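Local coordinates for zinc transport protein ZntB (Vibrio parahaemolyticus RIMD 2210633, PDB 3CK6) that probably takes up zinc ions together with protons across the inner membrane, here represented by its funnel-shaped, pentamer-forming cytoplasmic domain, at residues I219-I222 with N223-E227; T206-P209 with H210-R213. The protein carries 1 engineered substitution. All coordinates share one frame; numbering follows the deposited sequence.

Interaction 1 of 2, residues I219-I222 with N223-E227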
ATOM      1  N   ILE E 219      17.262 -11.758  -0.697  1.00 26.34           N
ATOM      2  CA  ILE E 219      15.892 -12.233  -0.383  1.00 26.53           C
ATOM      3  C   ILE E 219      14.852 -11.351  -1.110  1.00 26.20           C
ATOM      4  O   ILE E 219      13.870 -11.859  -1.609  1.00 25.29           O
ATOM      5  CB  ILE E 219      15.597 -12.357   1.140  1.00 26.32           C
ATOM      6  CG1 ILE E 219      14.197 -12.974   1.395  1.00 29.07           C
ATOM      7  CG2 ILE E 219      15.724 -11.034   1.840  1.00 27.90           C
ATOM      8  CD1 ILE E 219      14.138 -14.466   1.093  1.00 33.26           C
ATOM      9  N   THR E 220      15.127 -10.045  -1.205  1.00 26.21           N
ATOM     10  CA  THR E 220      14.258  -9.116  -1.942  1.00 25.91           C
ATOM     11  C   THR E 220      14.194  -9.535  -3.408  1.00 26.20           C
ATOM     12  O   THR E 220      13.101  -9.650  -3.965  1.00 26.79           O
ATOM     13  CB  THR E 220      14.754  -7.668  -1.813  1.00 25.29           C
ATOM     14  OG1 THR E 220      14.823  -7.338  -0.427  1.00 26.93           O
ATOM     15  CG2 THR E 220      13.815  -6.674  -2.528  1.00 25.17           C
ATOM     16  N   ARG E 221      15.360  -9.796  -4.008  1.00 25.50           N
ATOM     17  CA  ARG E 221      15.421 -10.324  -5.383  1.00 25.90           C
ATOM     18  C   ARG E 221      14.586 -11.602  -5.544  1.00 25.10           C
ATOM     19  O   ARG E 221      13.826 -11.737  -6.519  1.00 24.45           O
ATOM     20  CB  ARG E 221      16.863 -10.569  -5.837  1.00 25.85           C
ATOM     21  CG  ARG E 221      16.948 -11.356  -7.203  1.00 26.11           C
ATOM     22  CD  ARG E 221      18.451 -11.554  -7.589  1.00 27.42           C
ATOM     23  NE  ARG E 221      19.176 -12.284  -6.548  1.00 29.42           N
ATOM     24  CZ  ARG E 221      19.015 -13.578  -6.264  1.00 31.13           C
ATOM     25  NH1 ARG E 221      19.717 -14.126  -5.280  1.00 31.67           N
ATOM     26  NH2 ARG E 221      18.154 -14.330  -6.945  1.00 30.06           N
ATOM     27  N   ILE E 222      14.733 -12.541  -4.600  1.00 25.02           N
ATOM     28  CA  ILE E 222      13.917 -13.768  -4.607  1.00 24.85           C
ATOM     29  C   ILE E 222      12.416 -13.468  -4.669  1.00 25.44           C
ATOM     30  O   ILE E 222      11.705 -14.018  -5.546  1.00 24.46           O
ATOM     31  CB  ILE E 222      14.304 -14.734  -3.446  1.00 24.63           C
ATOM     32  CG1 ILE E 222      15.751 -15.237  -3.661  1.00 24.72           C
ATOM     33  CG2 ILE E 222      13.246 -15.875  -3.264  1.00 25.93           C
ATOM     34  CD1 ILE E 222      16.331 -16.060  -2.505  1.00 25.86           C
ATOM     35  N   ASN E 223      11.938 -12.594  -3.780  1.00 25.07           N
ATOM     36  CA  ASN E 223      10.521 -12.197  -3.750  1.00 25.89           C
ATOM     37  C   ASN E 223      10.052 -11.591  -5.070  1.00 25.66           C
ATOM     38  O   ASN E 223       8.981 -11.933  -5.554  1.00 25.59           O
ATOM     39  CB  ASN E 223      10.220 -11.237  -2.588  1.00 26.37           C
ATOM     40  CG  ASN E 223       9.907 -11.968  -1.302  1.00 27.79           C
ATOM     41  OD1 ASN E 223       8.852 -12.575  -1.169  1.00 31.96           O
ATOM     42  ND2 ASN E 223      10.839 -11.943  -0.354  1.00 27.09           N
ATOM     43  N   GLU E 224      10.861 -10.722  -5.661  1.00 24.85           N
ATOM     44  CA  GLU E 224      10.534 -10.154  -6.969  1.00 25.13           C
ATOM     45  C   GLU E 224      10.490 -11.184  -8.085  1.00 25.14           C
ATOM     46  O   GLU E 224       9.666 -11.078  -8.972  1.00 25.71           O
ATOM     47  CB  GLU E 224      11.477  -9.020  -7.340  1.00 24.49           C
ATOM     48  CG  GLU E 224      11.373  -7.868  -6.333  1.00 24.97           C
ATOM     49  CD  GLU E 224      12.448  -6.802  -6.478  1.00 25.86           C
ATOM     50  OE1 GLU E 224      13.517  -7.023  -7.124  1.00 27.94           O
ATOM     51  OE2 GLU E 224      12.206  -5.714  -5.906  1.00 24.99           O
ATOM     52  N   THR E 225      11.394 -12.158  -8.039  1.00 25.52           N
ATOM     53  CA  THR E 225      11.438 -13.232  -9.024  1.00 25.33           C
ATOM     54  C   THR E 225      10.182 -14.105  -8.948  1.00 25.52           C
ATOM     55  O   THR E 225       9.589 -14.451  -9.983  1.00 24.85           O
ATOM     56  CB  THR E 225      12.712 -14.084  -8.860  1.00 25.41           C
ATOM     57  OG1 THR E 225      13.814 -13.338  -9.363  1.00 24.79           O
ATOM     58  CG2 THR E 225      12.601 -15.351  -9.709  1.00 24.03           C
ATOM     59  N   ILE E 226       9.794 -14.454  -7.725  1.00 25.80           N
ATOM     60  CA  ILE E 226       8.537 -15.174  -7.476  1.00 27.14           C
ATOM     61  C   ILE E 226       7.337 -14.446  -8.095  1.00 27.23           C
ATOM     62  O   ILE E 226       6.526 -15.070  -8.772  1.00 27.53           O
ATOM     63  CB  ILE E 226       8.323 -15.438  -5.960  1.00 27.11           C
ATOM     64  CG1 ILE E 226       9.324 -16.490  -5.476  1.00 26.96           C
ATOM     65  CG2 ILE E 226       6.861 -15.930  -5.670  1.00 27.19           C
ATOM     66  CD1 ILE E 226       9.227 -16.780  -4.032  1.00 30.74           C
ATOM     67  N   GLU E 227       7.232 -13.134  -7.865  1.00 27.82           N
ATOM     68  CA  GLU E 227       6.127 -12.344  -8.429  1.00 28.43           C
ATOM     69  C   GLU E 227       6.155 -12.340  -9.931  1.00 27.76           C
ATOM     70  O   GLU E 227       5.106 -12.394 -10.580  1.00 28.40           O
ATOM     71  CB  GLU E 227       6.105 -10.902  -7.905  1.00 29.19           C
ATOM     72  CG  GLU E 227       5.808 -10.800  -6.441  1.00 33.14           C
ATOM     73  CD  GLU E 227       4.421 -11.321  -6.084  1.00 36.47           C
ATOM     74  OE1 GLU E 227       4.327 -12.093  -5.114  1.00 39.32           O
ATOM     75  OE2 GLU E 227       3.443 -10.968  -6.781  1.00 37.26           O
TER
HETATM   76  O   HOH W   1      16.293 -14.112  -9.111  1.00 36.42           O
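Ile-219 and Asn-223 stand one turn apart on the long helix 209-246 of the CorA-type cytoplasmic domain, joined by an i to i+4 pair. The buried side is tightly packed. Here Ile-219 O takes two donors of Asn-223. Asn-223 N lies 3.0 Å from Ile-219 O, nearly straight. Asn-223 ND2 lies 3.3 Å from Ile-219 O, above the carbonyl plane, with a bent N-H angle of 136°. ND2 also bonds Ile-187 O on helix 173-199, so the amide ties two helices together. One turn on, Ile-222 CG2 lies 4.2 Å from Ile-226 CD1. Ile-222 packs on helix 134-161, and Ile-226 on helix 173-199.

The other side is looser, and Thr-220, Arg-221 and Glu-224 are partly exposed. Glu-224 CG sits opposite the carbonyl carbon (chi1 -62°) and the chain extends beyond it (chi2 170°). This carries the carboxylate alongside Thr-220, with Thr-220 CG2 3.9 Å from Glu-224 OE2. Salt bridges join Glu-224 OE1 to Arg-66 of the second subunit and Arg-221 NH1 to Asp-150, while buried Thr-225 OG1 bonds Arg-185 of the second subunit. A water in the guanidinium plane lies 2.9 Å from Arg-221 NH2 and 2.6 Å from Thr-225 OG1.

Interaction 2 of 2, residues T206-P209 with H210-R213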
ATOM      1  N   THR E 206      26.113  -5.483  13.096  1.00 31.67           N
ATOM      2  CA  THR E 206      26.976  -4.303  12.975  1.00 32.94           C
ATOM      3  C   THR E 206      28.440  -4.642  12.678  1.00 32.92           C
ATOM      4  O   THR E 206      29.173  -3.815  12.143  1.00 33.52           O
ATOM      5  CB  THR E 206      26.870  -3.362  14.184  1.00 33.17           C
ATOM      6  OG1 THR E 206      27.374  -4.022  15.349  1.00 33.58           O
ATOM      7  CG2 THR E 206      25.423  -2.924  14.384  1.00 33.91           C
ATOM      8  N   SER E 207      28.862  -5.869  12.988  1.00 33.16           N
ATOM      9  CA  SER E 207      30.231  -6.285  12.645  1.00 33.63           C
ATOM     10  C   SER E 207      30.374  -6.698  11.167  1.00 32.46           C
ATOM     11  O   SER E 207      31.487  -6.824  10.666  1.00 31.77           O
ATOM     12  CB  SER E 207      30.703  -7.415  13.562  1.00 33.27           C
ATOM     13  OG  SER E 207      29.782  -8.466  13.541  1.00 38.38           O
ATOM     14  N   ARG E 208      29.240  -6.921  10.501  1.00 31.94           N
ATOM     15  CA  ARG E 208      29.182  -7.304   9.086  1.00 31.58           C
ATOM     16  C   ARG E 208      28.080  -6.500   8.393  1.00 30.59           C
ATOM     17  O   ARG E 208      27.155  -7.099   7.840  1.00 30.68           O
ATOM     18  CB  ARG E 208      28.840  -8.800   8.942  1.00 30.79           C
ATOM     19  CG  ARG E 208      29.824  -9.758   9.604  1.00 32.81           C
ATOM     20  CD  ARG E 208      29.345 -11.197   9.584  1.00 33.24           C
ATOM     21  NE  ARG E 208      29.302 -11.683   8.206  1.00 35.99           N
ATOM     22  CZ  ARG E 208      30.376 -12.052   7.515  1.00 36.70           C
ATOM     23  NH1 ARG E 208      31.573 -12.054   8.091  1.00 37.49           N
ATOM     24  NH2 ARG E 208      30.241 -12.452   6.256  1.00 38.03           N
ATOM     25  N   PRO E 209      28.160  -5.149   8.423  1.00 29.88           N
ATOM     26  CA  PRO E 209      26.987  -4.398   7.967  1.00 29.55           C
ATOM     27  C   PRO E 209      26.645  -4.572   6.476  1.00 30.12           C
ATOM     28  O   PRO E 209      25.479  -4.758   6.144  1.00 28.76           O
ATOM     29  CB  PRO E 209      27.303  -2.954   8.344  1.00 29.63           C
ATOM     30  CG  PRO E 209      28.825  -2.885   8.457  1.00 29.52           C
ATOM     31  CD  PRO E 209      29.263  -4.268   8.868  1.00 30.11           C
ATOM     32  N   HIS E 210      27.653  -4.580   5.609  1.00 30.02           N
ATOM     33  CA  HIS E 210      27.400  -4.701   4.171  1.00 30.13           C
ATOM     34  C   HIS E 210      27.018  -6.105   3.748  1.00 29.71           C
ATOM     35  O   HIS E 210      26.172  -6.268   2.855  1.00 28.93           O
ATOM     36  CB  HIS E 210      28.593  -4.166   3.368  1.00 30.78           C
ATOM     37  CG  HIS E 210      29.143  -2.887   3.907  1.00 32.62           C
ATOM     38  ND1 HIS E 210      30.473  -2.544   3.802  1.00 34.95           N
ATOM     39  CD2 HIS E 210      28.551  -1.878   4.594  1.00 35.06           C
ATOM     40  CE1 HIS E 210      30.671  -1.371   4.376  1.00 35.13           C
ATOM     41  NE2 HIS E 210      29.524  -0.951   4.873  1.00 34.51           N
ATOM     42  N   GLN E 211      27.613  -7.115   4.388  1.00 29.14           N
ATOM     43  CA  GLN E 211      27.241  -8.507   4.106  1.00 30.18           C
ATOM     44  C   GLN E 211      25.756  -8.788   4.399  1.00 30.04           C
ATOM     45  O   GLN E 211      25.060  -9.417   3.589  1.00 29.49           O
ATOM     46  CB  GLN E 211      28.140  -9.502   4.856  1.00 29.96           C
ATOM     47  CG  GLN E 211      29.630  -9.370   4.540  1.00 31.46           C
ATOM     48  CD  GLN E 211      30.383  -8.552   5.572  1.00 31.24           C
ATOM     49  OE1 GLN E 211      29.927  -7.487   5.994  1.00 32.11           O
ATOM     50  NE2 GLN E 211      31.560  -9.032   5.960  1.00 31.20           N
ATOM     51  N   TYR E 212      25.269  -8.329   5.555  1.00 30.17           N
ATOM     52  CA  TYR E 212      23.861  -8.564   5.892  1.00 30.77           C
ATOM     53  C   TYR E 212      22.941  -7.812   4.907  1.00 31.06           C
ATOM     54  O   TYR E 212      21.899  -8.336   4.529  1.00 30.48           O
ATOM     55  CB  TYR E 212      23.546  -8.242   7.365  1.00 31.19           C
ATOM     56  CG  TYR E 212      23.840  -9.386   8.335  1.00 30.78           C
ATOM     57  CD1 TYR E 212      25.074  -9.498   8.930  1.00 29.22           C
ATOM     58  CD2 TYR E 212      22.863 -10.381   8.644  1.00 30.53           C
ATOM     59  CE1 TYR E 212      25.375 -10.550   9.827  1.00 30.88           C
ATOM     60  CE2 TYR E 212      23.172 -11.449   9.569  1.00 30.26           C
ATOM     61  CZ  TYR E 212      24.436 -11.512  10.138  1.00 32.51           C
ATOM     62  OH  TYR E 212      24.807 -12.506  11.059  1.00 32.83           O
ATOM     63  N   ARG E 213      23.354  -6.624   4.458  1.00 31.27           N
ATOM     64  CA  ARG E 213      22.598  -5.924   3.409  1.00 31.51           C
ATOM     65  C   ARG E 213      22.538  -6.623   2.049  1.00 29.96           C
ATOM     66  O   ARG E 213      21.495  -6.580   1.410  1.00 29.00           O
ATOM     67  CB  ARG E 213      23.032  -4.473   3.226  1.00 32.44           C
ATOM     68  CG  ARG E 213      22.281  -3.500   4.121  1.00 37.16           C
ATOM     69  CD  ARG E 213      23.177  -3.000   5.210  1.00 40.69           C
ATOM     70  NE  ARG E 213      22.522  -2.078   6.136  1.00 45.18           N
ATOM     71  CZ  ARG E 213      22.821  -2.003   7.433  1.00 48.77           C
ATOM     72  NH1 ARG E 213      22.200  -1.124   8.221  1.00 50.80           N
ATOM     73  NH2 ARG E 213      23.734  -2.825   7.947  1.00 49.17           N
TER
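Pro-209 O is gripped twice by Arg-213. Arg-213 N donates to Pro-209 O at 3.3 Å. Arg-213 NH2 donates to Pro-209 O from the opposite face of the carbonyl plane at 3.2 Å, almost straight at 171°. The arginine chain bends at chi2 (108°), which folds the guanidinium back over its own helical turn. The oxygen lies in the guanidinium plane, at its edge. Arg-208 O receives the backbone N of Tyr-212 at 3.2 Å. At the edge of the tyrosine ring, Arg-208 O lies 3.4 Å from Tyr-212 CD1. Pro-209 CG sits over one face of the His-210 ring, 4.0 Å from His-210 CD2.

These bonds form the first turn of helix 209-246. Arg-208 is its N-cap residue and Pro-209 its first residue, a place where a proline costs no backbone hydrogen bond. The Arg-208 chain bends at chi3 (66°) and crosses the Gln-211 side chain at about a right angle. Gln-211 CG lies 3.6 Å from Arg-208 NH2.

Further out, helix 134-161 holds two of these side chains, with Arg-208 NE bonded to Asn-139 OD1 and Tyr-212 OH to Ala-135 O. The tyrosine ring also packs on Leu-197 and Ile-198 of helix 173-199. His-210 NE2 is hydrogen-bonded to Asp-73 OD2 of the second subunit.

In the fold
Interaction 2 starts helix 209-246, and interaction 1 lies further along the same helix. Their centres are about 21 Å apart and their nearest atoms about 7 Å, so they do not touch. In both, side chains of the helix pack on helices 134-161 and 173-199 of their own chain. Both also reach the second subunit, interaction 2 at Ala-55, Leu-72 and Asp-73 of that subunit, interaction 1 at its Glu-64, Arg-66, Arg-185 and Pro-189. The long helix therefore meets its neighbour at two levels, in keeping with the funnel-shaped homopentamer. Interaction 1 is the more buried of the two; interaction 2 is a surface contact.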